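PDB 6DRU: glycosyl hydrolases family 31 family protein from Aspergillus niger, which liberates alpha-xylose from the non-reducing terminal glucose of xyloglucan oligosaccharides, as a family 31 alpha-xylosidase. Local coordinates for residues P243-F248 against W510-V515; W544-T549 against Q699-F704; T548-F553 against L649-V654; P552-H557 against H590-L595. All blocks are in the same frame, centred on the assembly; numbering follows the deposited sequence.

Interactions 2, 3 and 4 are buried, whereas interaction 1 is partly buried, with Pro245 partly exposed. Interactions 1 and 4 lie within the TIM-barrel domain: one packs the loop ahead of the first barrel strand on the approach to strand 513-514, the other ties strand 554-555 to helix 582-594. Interactions 2 and 3, with centres about 6 Å apart, hold the same pair of domains together, setting helix 535-548 and its following loop against strand 649-651 and the lead-in to its neighbour 703-705. Their chemistry is apolar, as in interaction 1; interaction 4 alone has a direct hydrogen bond between its segments. Arg592 of interaction 4 also bonds carbonyls of Thr549 and Leu551, fixing the loop used by interaction 3.

Interaction 1 of 4, residues P243-F248 against W510-V515; sequences PAPPDF and WGWWTV
At the end of the (beta/alpha)8 barrel where the strands begin, the indole of Trp512 is inserted against the proline-rich chain formed by Pro243, Ala244 and Pro245. The outer rim of its six-membered ring does the touching, through CZ2 and CH2. Pro245 meets this rim with its CA and CB, lying obliquely to the ring plane; its CB is 3.6 Å from CH2 of Trp512, and its CD is 3.8 Å from CZ2 of the same indole. Near the ring plane, the backbone oxygen of Pro243 lies 3.2 Å from Trp512 CZ2, and the pyrrolidine CG of Pro243 adds a looser apolar contact at 4.2 Å from CH2 of Trp512. The carbonyl carbon of Ala244 also lies at the rim, near the ring plane. No hydrogen bond links the two segments. Trp512 sits at the centre of an inverse gamma turn that leads into strand 513-514, the seventh parallel strand of the barrel, while 243-248 leads toward the first, 252-254. With CG anti to the carbonyl carbon (chi1 -59°), the ring projects from the turn toward the prolines. Phe553 and Phe603 pack on the same indole, Phe603 edge-to-face, and so bring the eighth strand's entry and helix 596-609 into the cluster. The backbone on both sides is anchored as well: Ala244 bonds Cys463, a half of the Cys463-Cys480 disulfide, and Trp512 bonds Ile483 of the neighbouring strand.

Interaction 2 of 4, residues W544-T549 against Q699-F704; sequences WLAWTT and QHIPVF
Ala546, on the last turns of helix 535-548, turns its methyl group toward Ile701, and its CB stands 4.1 Å from the branched CB of that isoleucine. The carbonyl of Ala546 also borders the isoleucine, with O 3.9 Å from Ile701 CD1. At Trp547, the CD1 methyl of Ile701 rests on the main chain and CB: it lies 3.5 Å from CA of Trp547 and 4.1 Å from its CB, near the plane of the indole at its edge. The side chain of Ile701 is fully extended, with CG1 anti to the backbone N (chi1 177°), and this stretches CD1 along the helix surface to the base of the indole. Here the TIM-barrel domain meets the C-terminal beta domain, since Ile701 precedes strand 703-705 of the latter's antiparallel sheet. The indole itself leads away from Ile701, and its NE1 bonds the hydroxyl of Tyr643 in the same sheet. Tyr588 of helix 582-594 packs against both Ala546 and Ile701. Thr549 donates to Ala546 O through both N and OG1, from the same face of the carbonyl, with OG1 3.1 Å from that oxygen.

Interaction 3 of 4, residues T548-F553 against L649-V654; sequences TTFLPF and LLVSPV
The phenyl ring of Phe550 has Leu649 at its edge, near the ring plane, and Val651 beside its base at an oblique angle. Leu649 uses a single methyl, CD1, which is 4.0 Å from both CD1 and CE1 of Phe550, and the two side chains cross at about a right angle. Val651 meets the root of the ring instead: its CG2 is 3.7 Å from Phe550 CB and 4.0 Å from Phe550 CG, while the other branch, CG1, lies 4.1 Å from the same CB. Phe550 has CG anti to its carbonyl carbon (chi1 -55°), a setting that sends the ring from the loop toward the strand. Leu649 and Val651 alternate with Leu650 along strand 649-651, and therefore both face the barrel side, where they receive a residue of the loop between helix 535-548 and the eighth barrel strand. Ile701, just ahead of strand 703-705, and Val703 on it also touch Phe550. Its carbonyl oxygen is satisfied by the hydroxyl of Tyr643, on the strand paired with 649-651. Across the two segments there is thus only carbon-to-carbon packing and no hydrogen bond, so the domains are held here by shape and burial, while a polar tie is made alongside, by Phe550 O and the hydroxyl of Tyr643.

Interaction 4 of 4, residues P552-H557 against H590-L595; sequences PFMRTH and HLRYQL. With XYS (alpha-D-xylopyranose), chain N.
The guanidinium group of Arg592 is buried among backbone carbonyls rather than carboxylates. Its NH2 bonds Pro552 O at 3.1 Å, with an N-H...O angle of 148°; the oxygen lies in the guanidinium plane, but the donor stands well above the carbonyl plane, about 60° out of it. NH1 bonds the carbonyls of Thr549 and Leu551, and NE that of Leu250, so main-chain oxygens hold the group in orientation. Met554 N lies over one guanidinium face, offset toward the rim, and donates to a water 2.9 Å away that also receives a weak bond from NH2 of Arg592. The bend of Arg592 at chi2 (72°) lets its aliphatic part run alongside Met554 in the opposite direction: SD of Met554 is 3.6 Å from CB and CG of Arg592, and CB of Met554 is 3.6 Å from NE of Arg592. Arg592 comes from helix 582-594, which follows the eighth barrel strand, 554-555, in this (beta/alpha)8 fold. Past that strand's C-terminal end His557 enters the sugar pocket, where NE2 is 3.0 Å from O3 of the bound xylose and donates to its O4 at 3.1 Å. Asp285, Arg470 and Asp487, the probable proton donor, also bond the xylose.

Interaction 1 of 4, residues P243-F248 against W510-V515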
# COMPACT_ATOMS: atom_id res chain seq x y z
N PRO A 243 42.63 -1.90 -0.04
CA PRO A 243 43.83 -2.41 -0.71
C PRO A 243 44.91 -1.33 -0.76
O PRO A 243 44.72 -0.19 -0.34
CB PRO A 243 43.32 -2.75 -2.11
CG PRO A 243 42.19 -1.79 -2.32
CD PRO A 243 41.54 -1.60 -0.99
N ALA A 244 46.07 -1.73 -1.28
CA ALA A 244 47.06 -0.66 -1.42
C ALA A 244 46.91 0.01 -2.78
O ALA A 244 46.77 -0.68 -3.80
CB ALA A 244 48.47 -1.21 -1.26
N PRO A 245 46.96 1.34 -2.83
CA PRO A 245 46.72 2.03 -4.10
C PRO A 245 47.93 1.89 -5.02
O PRO A 245 49.06 1.70 -4.56
CB PRO A 245 46.51 3.49 -3.67
CG PRO A 245 47.34 3.62 -2.44
CD PRO A 245 47.22 2.28 -1.73
N PRO A 246 47.71 1.97 -6.33
CA PRO A 246 48.85 2.01 -7.25
C PRO A 246 49.64 3.30 -7.07
O PRO A 246 49.07 4.36 -6.79
CB PRO A 246 48.20 1.94 -8.63
CG PRO A 246 46.83 2.49 -8.42
CD PRO A 246 46.43 2.07 -7.04
N ASP A 247 50.96 3.20 -7.21
CA ASP A 247 51.83 4.32 -6.87
C ASP A 247 51.54 5.55 -7.72
O ASP A 247 51.64 6.68 -7.22
CB ASP A 247 53.30 3.91 -7.03
CG ASP A 247 53.75 2.91 -5.98
OD1 ASP A 247 53.17 2.90 -4.88
OD2 ASP A 247 54.68 2.13 -6.27
N PHE A 248 51.14 5.36 -8.98
CA PHE A 248 50.92 6.51 -9.86
C PHE A 248 49.75 7.36 -9.39
O PHE A 248 49.75 8.58 -9.60
CB PHE A 248 50.70 6.04 -11.30
CG PHE A 248 49.30 5.57 -11.58
CD1 PHE A 248 48.92 4.28 -11.27
CD2 PHE A 248 48.38 6.42 -12.17
CE1 PHE A 248 47.63 3.84 -11.53
CE2 PHE A 248 47.09 5.99 -12.43
CZ PHE A 248 46.72 4.70 -12.11
N TRP A 510 36.11 5.27 5.27
CA TRP A 510 36.57 5.59 3.92
C TRP A 510 37.84 6.42 4.01
O TRP A 510 37.83 7.52 4.57
CB TRP A 510 35.49 6.34 3.14
CG TRP A 510 34.16 5.66 3.12
CD1 TRP A 510 33.90 4.34 3.37
CD2 TRP A 510 32.89 6.27 2.84
NE1 TRP A 510 32.55 4.10 3.27
CE2 TRP A 510 31.91 5.27 2.94
CE3 TRP A 510 32.49 7.57 2.52
CZ2 TRP A 510 30.56 5.52 2.72
CZ3 TRP A 510 31.15 7.82 2.31
CH2 TRP A 510 30.20 6.80 2.41
N GLY A 511 38.93 5.90 3.44
CA GLY A 511 40.19 6.61 3.45
C GLY A 511 40.50 7.29 2.13
O GLY A 511 41.08 8.38 2.11
N TRP A 512 40.12 6.66 1.02
CA TRP A 512 40.38 7.20 -0.31
C TRP A 512 39.34 8.27 -0.62
O TRP A 512 38.32 8.03 -1.28
CB TRP A 512 40.37 6.09 -1.36
CG TRP A 512 41.37 4.98 -1.13
CD1 TRP A 512 41.97 4.63 0.05
CD2 TRP A 512 41.88 4.08 -2.12
NE1 TRP A 512 42.82 3.57 -0.15
CE2 TRP A 512 42.79 3.21 -1.47
CE3 TRP A 512 41.67 3.91 -3.49
CZ2 TRP A 512 43.47 2.20 -2.14
CZ3 TRP A 512 42.34 2.91 -4.16
CH2 TRP A 512 43.24 2.07 -3.48
N TRP A 513 39.61 9.48 -0.13
CA TRP A 513 38.69 10.60 -0.25
C TRP A 513 39.42 11.80 -0.82
O TRP A 513 40.62 11.99 -0.58
CB TRP A 513 38.06 10.95 1.10
CG TRP A 513 37.07 12.07 1.05
CD1 TRP A 513 35.74 11.97 0.79
CD2 TRP A 513 37.33 13.45 1.27
NE1 TRP A 513 35.15 13.21 0.83
CE2 TRP A 513 36.11 14.14 1.12
CE3 TRP A 513 38.49 14.18 1.57
CZ2 TRP A 513 36.01 15.52 1.27
CZ3 TRP A 513 38.39 15.55 1.71
CH2 TRP A 513 37.16 16.21 1.57
N THR A 514 38.70 12.62 -1.58
CA THR A 514 39.29 13.78 -2.24
C THR A 514 38.18 14.76 -2.61
O THR A 514 37.00 14.53 -2.35
CB THR A 514 40.10 13.34 -3.47
OG1 THR A 514 40.40 14.48 -4.29
CG2 THR A 514 39.34 12.29 -4.26
N VAL A 515 38.58 15.88 -3.23
CA VAL A 515 37.67 16.95 -3.62
C VAL A 515 38.01 17.40 -5.04
O VAL A 515 38.96 16.91 -5.66
CB VAL A 515 37.73 18.16 -2.67
CG1 VAL A 515 37.04 17.85 -1.36
CG2 VAL A 515 39.17 18.59 -2.45

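Interaction 2 of 4, residues W544-T549 against Q699-F704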
# COMPACT_ATOMS: atom_id res chain seq x y z
N TRP A 544 42.89 26.62 -2.55
CA TRP A 544 42.25 25.31 -2.65
C TRP A 544 43.22 24.26 -3.17
O TRP A 544 43.31 23.15 -2.63
CB TRP A 544 41.02 25.42 -3.55
CG TRP A 544 39.92 24.45 -3.23
CD1 TRP A 544 40.04 23.14 -2.88
CD2 TRP A 544 38.51 24.73 -3.25
NE1 TRP A 544 38.80 22.59 -2.67
CE2 TRP A 544 37.85 23.54 -2.89
CE3 TRP A 544 37.75 25.87 -3.53
CZ2 TRP A 544 36.46 23.46 -2.81
CZ3 TRP A 544 36.37 25.79 -3.45
CH2 TRP A 544 35.74 24.59 -3.09
N LEU A 545 43.95 24.59 -4.24
CA LEU A 545 44.91 23.64 -4.82
C LEU A 545 45.99 23.27 -3.81
O LEU A 545 46.46 22.13 -3.79
CB LEU A 545 45.53 24.25 -6.08
CG LEU A 545 46.34 23.37 -7.04
CD1 LEU A 545 47.79 23.20 -6.58
CD2 LEU A 545 45.67 22.01 -7.21
N ALA A 546 46.39 24.22 -2.96
CA ALA A 546 47.39 23.93 -1.94
C ALA A 546 46.88 22.89 -0.95
O ALA A 546 47.64 22.04 -0.48
CB ALA A 546 47.80 25.21 -1.22
N TRP A 547 45.59 22.96 -0.61
CA TRP A 547 45.02 22.02 0.35
C TRP A 547 45.00 20.60 -0.21
O TRP A 547 45.25 19.64 0.52
CB TRP A 547 43.61 22.45 0.74
CG TRP A 547 42.91 21.47 1.62
CD1 TRP A 547 43.44 20.79 2.68
CD2 TRP A 547 41.55 21.04 1.51
NE1 TRP A 547 42.49 19.97 3.24
CE2 TRP A 547 41.32 20.10 2.54
CE3 TRP A 547 40.50 21.35 0.64
CZ2 TRP A 547 40.09 19.48 2.72
CZ3 TRP A 547 39.28 20.73 0.82
CH2 TRP A 547 39.08 19.81 1.85
N THR A 548 44.71 20.45 -1.51
CA THR A 548 44.63 19.13 -2.11
C THR A 548 45.97 18.40 -2.07
O THR A 548 46.00 17.17 -2.21
CB THR A 548 44.13 19.22 -3.55
OG1 THR A 548 45.12 19.89 -4.35
CG2 THR A 548 42.84 20.01 -3.60
N THR A 549 47.08 19.12 -1.88
CA THR A 549 48.36 18.47 -1.69
C THR A 549 48.36 17.58 -0.45
O THR A 549 49.00 16.53 -0.43
CB THR A 549 49.48 19.51 -1.58
OG1 THR A 549 49.31 20.50 -2.60
CG2 THR A 549 50.84 18.85 -1.75
N GLN A 699 51.14 31.74 -1.00
CA GLN A 699 51.90 30.57 -1.44
C GLN A 699 52.09 29.53 -0.34
O GLN A 699 52.59 28.44 -0.63
CB GLN A 699 53.27 31.00 -1.96
CG GLN A 699 53.34 32.42 -2.50
CD GLN A 699 53.59 33.44 -1.41
OE1 GLN A 699 54.18 33.13 -0.38
NE2 GLN A 699 53.15 34.67 -1.64
N HIS A 700 51.71 29.84 0.90
CA HIS A 700 51.93 28.95 2.03
C HIS A 700 50.59 28.53 2.63
O HIS A 700 49.74 29.38 2.91
CB HIS A 700 52.80 29.62 3.09
CG HIS A 700 54.21 29.87 2.65
ND1 HIS A 700 54.78 29.22 1.58
CD2 HIS A 700 55.16 30.70 3.13
CE1 HIS A 700 56.02 29.64 1.42
NE2 HIS A 700 56.28 30.54 2.35
N ILE A 701 50.41 27.23 2.82
CA ILE A 701 49.24 26.69 3.51
C ILE A 701 49.66 26.31 4.92
O ILE A 701 50.68 25.62 5.09
CB ILE A 701 48.65 25.47 2.76
CG1 ILE A 701 47.49 24.89 3.56
CG2 ILE A 701 49.72 24.42 2.46
CD1 ILE A 701 46.80 23.75 2.87
N PRO A 702 48.93 26.74 5.95
CA PRO A 702 49.34 26.45 7.33
C PRO A 702 49.45 24.96 7.62
O PRO A 702 48.45 24.24 7.65
CB PRO A 702 48.24 27.11 8.17
CG PRO A 702 47.70 28.19 7.30
CD PRO A 702 47.77 27.65 5.90
N VAL A 703 50.68 24.49 7.81
CA VAL A 703 50.96 23.08 8.08
C VAL A 703 52.06 23.00 9.13
O VAL A 703 53.12 23.61 8.97
CB VAL A 703 51.39 22.32 6.80
CG1 VAL A 703 51.95 20.95 7.15
CG2 VAL A 703 50.22 22.19 5.84
N PHE A 704 51.80 22.25 10.20
CA PHE A 704 52.80 21.93 11.20
C PHE A 704 53.15 20.45 11.09
O PHE A 704 52.47 19.68 10.42
CB PHE A 704 52.30 22.25 12.61
CG PHE A 704 51.93 23.69 12.82
CD1 PHE A 704 50.71 24.17 12.37
CD2 PHE A 704 52.79 24.55 13.46
CE1 PHE A 704 50.36 25.49 12.56
CE2 PHE A 704 52.45 25.87 13.65
CZ PHE A 704 51.23 26.34 13.20

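Interaction 3 of 4, residues T548-F553 against L649-V654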
# COMPACT_ATOMS: atom_id res chain seq x y z
N THR A 548 44.71 20.45 -1.51
CA THR A 548 44.63 19.13 -2.11
C THR A 548 45.97 18.40 -2.07
O THR A 548 46.00 17.17 -2.21
CB THR A 548 44.13 19.22 -3.55
OG1 THR A 548 45.12 19.89 -4.35
CG2 THR A 548 42.84 20.01 -3.60
N THR A 549 47.08 19.12 -1.88
CA THR A 549 48.36 18.47 -1.69
C THR A 549 48.36 17.58 -0.45
O THR A 549 49.00 16.53 -0.43
CB THR A 549 49.48 19.51 -1.58
OG1 THR A 549 49.31 20.50 -2.60
CG2 THR A 549 50.84 18.85 -1.75
N PHE A 550 47.63 17.99 0.59
CA PHE A 550 47.59 17.25 1.84
C PHE A 550 46.23 16.56 2.00
O PHE A 550 45.58 16.68 3.05
CB PHE A 550 47.89 18.18 3.01
CG PHE A 550 49.20 18.91 2.87
CD1 PHE A 550 50.37 18.34 3.33
CD2 PHE A 550 49.25 20.15 2.25
CE1 PHE A 550 51.57 19.00 3.20
CE2 PHE A 550 50.45 20.81 2.11
CZ PHE A 550 51.62 20.24 2.58
N LEU A 551 45.81 15.84 0.97
CA LEU A 551 44.61 15.03 0.94
C LEU A 551 44.97 13.65 0.42
O LEU A 551 46.02 13.48 -0.21
CB LEU A 551 43.52 15.66 0.06
CG LEU A 551 42.78 16.85 0.64
CD1 LEU A 551 41.81 17.42 -0.38
CD2 LEU A 551 42.05 16.45 1.91
N PRO A 552 44.14 12.64 0.69
CA PRO A 552 44.48 11.28 0.22
C PRO A 552 44.77 11.20 -1.26
O PRO A 552 45.63 10.41 -1.68
CB PRO A 552 43.23 10.47 0.60
CG PRO A 552 42.71 11.17 1.81
CD PRO A 552 42.95 12.64 1.56
N PHE A 553 44.10 12.01 -2.08
CA PHE A 553 44.38 12.09 -3.50
C PHE A 553 44.33 13.55 -3.93
O PHE A 553 43.37 14.26 -3.60
CB PHE A 553 43.40 11.25 -4.33
CG PHE A 553 43.55 9.77 -4.12
CD1 PHE A 553 44.46 9.05 -4.89
CD2 PHE A 553 42.80 9.11 -3.17
CE1 PHE A 553 44.61 7.68 -4.70
CE2 PHE A 553 42.95 7.75 -2.98
CZ PHE A 553 43.85 7.03 -3.74
N LEU A 649 51.70 15.17 10.17
CA LEU A 649 51.36 16.48 9.62
C LEU A 649 50.03 16.97 10.19
O LEU A 649 49.07 16.20 10.31
CB LEU A 649 51.27 16.42 8.10
CG LEU A 649 52.59 16.18 7.36
CD1 LEU A 649 52.36 16.06 5.87
CD2 LEU A 649 53.58 17.30 7.66
N LEU A 650 49.98 18.25 10.55
CA LEU A 650 48.75 18.92 10.96
C LEU A 650 48.44 20.01 9.95
O LEU A 650 49.24 20.94 9.78
CB LEU A 650 48.88 19.50 12.37
CG LEU A 650 47.71 20.36 12.84
CD1 LEU A 650 46.59 19.48 13.37
CD2 LEU A 650 48.15 21.37 13.89
N VAL A 651 47.28 19.92 9.31
CA VAL A 651 46.92 20.79 8.20
C VAL A 651 45.72 21.64 8.60
O VAL A 651 44.84 21.19 9.33
CB VAL A 651 46.60 19.97 6.93
CG1 VAL A 651 46.32 20.88 5.74
CG2 VAL A 651 47.75 19.01 6.61
N SER A 652 45.70 22.89 8.12
CA SER A 652 44.57 23.79 8.34
C SER A 652 44.51 24.76 7.17
O SER A 652 45.31 25.71 7.09
CB SER A 652 44.70 24.54 9.66
OG SER A 652 43.65 25.48 9.82
N PRO A 653 43.58 24.57 6.24
CA PRO A 653 43.52 25.43 5.05
C PRO A 653 43.02 26.82 5.38
O PRO A 653 42.25 27.03 6.33
CB PRO A 653 42.55 24.70 4.12
CG PRO A 653 42.39 23.32 4.70
CD PRO A 653 42.61 23.46 6.16
N VAL A 654 43.46 27.79 4.58
CA VAL A 654 42.98 29.16 4.69
C VAL A 654 41.67 29.28 3.91
O VAL A 654 41.64 29.06 2.70
CB VAL A 654 44.02 30.16 4.17
CG1 VAL A 654 43.42 31.55 4.08
CG2 VAL A 654 45.24 30.17 5.08

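Interaction 4 of 4, residues P552-H557 against H590-L595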
# COMPACT_ATOMS: atom_id res chain seq x y z
N PRO A 552 44.14 12.64 0.69
CA PRO A 552 44.48 11.28 0.22
C PRO A 552 44.77 11.20 -1.26
O PRO A 552 45.63 10.41 -1.68
CB PRO A 552 43.23 10.47 0.60
CG PRO A 552 42.71 11.17 1.81
CD PRO A 552 42.95 12.64 1.56
N PHE A 553 44.10 12.01 -2.08
CA PHE A 553 44.38 12.09 -3.50
C PHE A 553 44.33 13.55 -3.93
O PHE A 553 43.37 14.26 -3.60
CB PHE A 553 43.40 11.25 -4.33
CG PHE A 553 43.55 9.77 -4.12
CD1 PHE A 553 44.46 9.05 -4.89
CD2 PHE A 553 42.80 9.11 -3.17
CE1 PHE A 553 44.61 7.68 -4.70
CE2 PHE A 553 42.95 7.75 -2.98
CZ PHE A 553 43.85 7.03 -3.74
N MET A 554 45.35 13.99 -4.65
CA MET A 554 45.44 15.36 -5.14
C MET A 554 44.91 15.40 -6.57
O MET A 554 45.54 14.87 -7.49
CB MET A 554 46.87 15.88 -5.07
CG MET A 554 47.01 17.36 -5.39
SD MET A 554 48.72 17.84 -5.71
CE MET A 554 48.52 19.59 -6.00
N ARG A 555 43.74 16.02 -6.75
CA ARG A 555 43.11 16.09 -8.06
C ARG A 555 42.42 17.44 -8.22
O ARG A 555 41.73 17.90 -7.30
CB ARG A 555 42.10 14.95 -8.26
CG ARG A 555 41.04 15.23 -9.32
CD ARG A 555 40.11 14.04 -9.52
NE ARG A 555 38.85 14.42 -10.16
CZ ARG A 555 37.79 14.87 -9.49
NH1 ARG A 555 37.84 14.99 -8.18
NH2 ARG A 555 36.68 15.20 -10.14
N THR A 556 42.62 18.06 -9.37
CA THR A 556 41.94 19.30 -9.73
C THR A 556 40.88 19.01 -10.78
O THR A 556 41.06 18.15 -11.65
CB THR A 556 42.94 20.35 -10.24
OG1 THR A 556 42.23 21.55 -10.59
CG2 THR A 556 43.70 19.83 -11.46
N HIS A 557 39.77 19.74 -10.69
CA HIS A 557 38.63 19.54 -11.58
C HIS A 557 37.64 20.67 -11.34
O HIS A 557 37.62 21.28 -10.27
CB HIS A 557 37.96 18.18 -11.34
CG HIS A 557 36.74 17.95 -12.18
ND1 HIS A 557 36.78 17.88 -13.55
CD2 HIS A 557 35.44 17.77 -11.83
CE1 HIS A 557 35.57 17.67 -14.02
NE2 HIS A 557 34.73 17.60 -13.00
N HIS A 590 55.12 19.65 -7.16
CA HIS A 590 56.39 19.02 -6.81
C HIS A 590 56.39 18.55 -5.35
O HIS A 590 56.90 17.47 -5.05
CB HIS A 590 57.54 19.98 -7.06
CG HIS A 590 57.97 20.05 -8.50
ND1 HIS A 590 57.79 21.17 -9.27
CD2 HIS A 590 58.57 19.13 -9.29
CE1 HIS A 590 58.26 20.94 -10.49
NE2 HIS A 590 58.74 19.71 -10.52
N LEU A 591 55.82 19.35 -4.45
CA LEU A 591 55.73 18.94 -3.05
C LEU A 591 54.91 17.66 -2.90
O LEU A 591 55.22 16.81 -2.06
CB LEU A 591 55.12 20.07 -2.21
CG LEU A 591 54.84 19.74 -0.74
CD1 LEU A 591 56.13 19.37 -0.02
CD2 LEU A 591 54.16 20.91 -0.05
N ARG A 592 53.86 17.52 -3.71
CA ARG A 592 53.05 16.30 -3.68
C ARG A 592 53.89 15.08 -3.99
O ARG A 592 53.81 14.06 -3.30
CB ARG A 592 51.89 16.43 -4.66
CG ARG A 592 51.04 15.18 -4.81
CD ARG A 592 50.19 14.94 -3.57
NE ARG A 592 49.41 13.71 -3.67
CZ ARG A 592 48.52 13.31 -2.77
NH1 ARG A 592 48.29 14.04 -1.69
NH2 ARG A 592 47.85 12.18 -2.95
N TYR A 593 54.72 15.16 -5.04
CA TYR A 593 55.60 14.04 -5.36
C TYR A 593 56.69 13.86 -4.32
O TYR A 593 57.18 12.74 -4.12
CB TYR A 593 56.22 14.24 -6.75
CG TYR A 593 55.23 14.07 -7.88
CD1 TYR A 593 54.82 12.80 -8.27
CD2 TYR A 593 54.72 15.17 -8.55
CE1 TYR A 593 53.92 12.64 -9.30
CE2 TYR A 593 53.81 15.01 -9.58
CZ TYR A 593 53.42 13.75 -9.96
OH TYR A 593 52.52 13.58 -10.98
N GLN A 594 57.08 14.94 -3.64
CA GLN A 594 58.08 14.82 -2.58
C GLN A 594 57.53 14.08 -1.37
O GLN A 594 58.29 13.46 -0.62
CB GLN A 594 58.59 16.20 -2.18
CG GLN A 594 59.84 16.18 -1.31
CD GLN A 594 60.32 17.58 -0.95
OE1 GLN A 594 59.76 18.58 -1.40
NE2 GLN A 594 61.37 17.65 -0.14
N LEU A 595 56.21 14.13 -1.16
CA LEU A 595 55.56 13.42 -0.08
C LEU A 595 55.19 11.99 -0.45
O LEU A 595 54.39 11.36 0.26
CB LEU A 595 54.30 14.18 0.37
CG LEU A 595 54.52 15.53 1.07
CD1 LEU A 595 53.30 16.42 0.90
CD2 LEU A 595 54.83 15.32 2.54
C1 XYS N . 28.79 15.58 -12.67
C2 XYS N . 30.09 15.36 -11.93
C3 XYS N . 31.14 16.29 -12.49
C4 XYS N . 31.23 16.11 -13.99
C5 XYS N . 29.84 16.24 -14.59
O1 XYS N . 28.39 16.92 -12.53
O2 XYS N . 29.90 15.62 -10.56
O3 XYS N . 32.39 16.01 -11.91
O4 XYS N . 32.06 17.10 -14.53
O5 XYS N . 28.98 15.27 -14.03
O HOH W 1 47.07 11.90 -5.73